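Local coordinates for protein IAA acetyltransferase (Bacillus cereus ATCC 14579, PDB 1Y9K) that belongs to the GNAT acetyltransferase family and probably transfers an acetyl group to an amine of a substrate not yet established, at residues 54-57 with 61-64. Residues are numbered along the deposited sequence; the frame is centred on the assembly and turned at random.
Sequences LLET and TMEI
Leu55 O takes two donors from the facing strand: the backbone N of Glu63 at 2.8 Å and a CA-H...O contact from Met62 CA at 3.1 Å. The return bond, Leu55 N to Glu63 O at 2.9 Å, closes the antiparallel hydrogen-bonded pair of a beta hairpin, flanked by the non-hydrogen-bonded pairs Leu54-Ile64 and Glu56-Met62. Toward the turn, the nearly straight bond from Thr57 N to Thr61 O (2.9 Å, N-H...O 170°) extends the ladder one residue past the end of strand 48-56.

On one face of the hairpin, Leu54 divides its methyls: CD2 lies alongside Ile64 CG1, while CD1 meets the terminal CE of Met62, a selenomethionine, at 3.7 Å. A bend at the last torsion of Met62 (chi3 -50°) brings CE back to that methyl. Leu55 and Glu63 lie on the other face. Toward the turn, one water accepts from Thr57 OG1 and donates to Glu63 OE1, each at 2.8 Å, linking the first loop residue after strand 48-56 to strand 61-69; the two side chains cross at about a right angle, Thr57 CG2 lying 4.1 Å from Glu63 CB. The second carboxylate oxygen, Glu63 OE2, forms a salt bridge with Arg148.

Helix 78-92 packs on the face of Leu54, Met62 and Ile64, with Thr89 against Leu54, Ala90 against Met62, and Leu83 and Ala86 against Ile64. Strand 61-69 continues the mixed GNAT sheet through its parallel pairing with strand 97-103, while strand 48-56 pairs antiparallel with strand 38-43.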
loop_
_atom_site.group_PDB
_atom_site.type_symbol
_atom_site.label_atom_id
_atom_site.label_comp_id
_atom_site.label_asym_id
_atom_site.label_seq_id
_atom_site.Cartn_x
_atom_site.Cartn_y
_atom_site.Cartn_z
ATOM N N LEU A 54 -1.574 6.157 -3.993
ATOM C CA LEU A 54 -1.456 5.774 -5.400
ATOM C C LEU A 54 -0.445 6.665 -6.092
ATOM O O LEU A 54 -0.453 7.874 -5.899
ATOM C CB LEU A 54 -2.804 5.900 -6.102
ATOM C CG LEU A 54 -3.790 4.773 -5.824
ATOM C CD1 LEU A 54 -5.103 5.025 -6.534
ATOM C CD2 LEU A 54 -3.203 3.433 -6.248
ATOM N N LEU A 55 0.450 6.063 -6.872
ATOM C CA LEU A 55 1.383 6.826 -7.695
ATOM C C LEU A 55 1.276 6.371 -9.145
ATOM O O LEU A 55 1.230 5.174 -9.419
ATOM C CB LEU A 55 2.809 6.656 -7.181
ATOM C CG LEU A 55 3.948 7.443 -7.844
ATOM C CD1 LEU A 55 3.806 8.935 -7.578
ATOM C CD2 LEU A 55 5.310 6.939 -7.381
ATOM N N GLU A 56 1.218 7.331 -10.065
ATOM C CA GLU A 56 1.224 7.039 -11.498
ATOM C C GLU A 56 2.661 6.862 -11.976
ATOM O O GLU A 56 3.497 7.762 -11.828
ATOM C CB GLU A 56 0.504 8.133 -12.296
ATOM C CG GLU A 56 0.048 7.664 -13.674
ATOM C CD GLU A 56 -0.604 8.760 -14.502
ATOM O OE1 GLU A 56 -0.864 9.862 -13.980
ATOM O OE2 GLU A 56 -0.865 8.509 -15.690
ATOM N N THR A 57 2.940 5.698 -12.555
ATOM C CA THR A 57 4.317 5.278 -12.795
ATOM C C THR A 57 4.635 5.169 -14.294
ATOM O O THR A 57 4.950 6.180 -14.940
ATOM C CB THR A 57 4.632 3.962 -12.034
ATOM O OG1 THR A 57 3.710 2.942 -12.432
ATOM C CG2 THR A 57 4.502 4.173 -10.516
ATOM N N THR A 61 -0.434 3.193 -15.816
ATOM C CA THR A 61 -0.138 2.373 -14.653
ATOM C C THR A 61 -0.098 3.198 -13.368
ATOM O O THR A 61 0.591 4.220 -13.294
ATOM C CB THR A 61 1.216 1.629 -14.828
ATOM O OG1 THR A 61 1.220 0.931 -16.078
ATOM C CG2 THR A 61 1.449 0.624 -13.706
HETATM N N MSE A 62 -0.840 2.744 -12.362
HETATM C CA MSE A 62 -0.654 3.221 -10.997
HETATM C C MSE A 62 -0.101 2.107 -10.098
HETATM O O MSE A 62 -0.299 0.909 -10.358
HETATM C CB MSE A 62 -1.944 3.832 -10.420
HETATM C CG MSE A 62 -2.304 5.207 -11.041
HETATM SE SE MSE A 62 -3.662 6.186 -10.331
HETATM C CE MSE A 62 -4.989 5.065 -10.224
ATOM N N GLU A 63 0.617 2.517 -9.056
ATOM C CA GLU A 63 1.077 1.607 -8.039
ATOM C C GLU A 63 0.636 2.062 -6.658
ATOM O O GLU A 63 0.732 3.246 -6.336
ATOM C CB GLU A 63 2.595 1.501 -8.060
ATOM C CG GLU A 63 3.113 0.445 -7.090
ATOM C CD GLU A 63 4.586 0.145 -7.258
ATOM O OE1 GLU A 63 5.170 0.485 -8.318
ATOM O OE2 GLU A 63 5.155 -0.447 -6.314
ATOM N N ILE A 64 0.163 1.114 -5.848
ATOM C CA ILE A 64 -0.055 1.342 -4.420
ATOM C C ILE A 64 1.293 1.365 -3.695
ATOM O O ILE A 64 1.897 0.317 -3.450
ATOM C CB ILE A 64 -0.997 0.294 -3.802
ATOM C CG1 ILE A 64 -2.328 0.273 -4.573
ATOM C CG2 ILE A 64 -1.241 0.627 -2.343
ATOM C CD1 ILE A 64 -3.186 -0.970 -4.362
HETATM O O HOH W 1 4.864 0.778 -11.108
#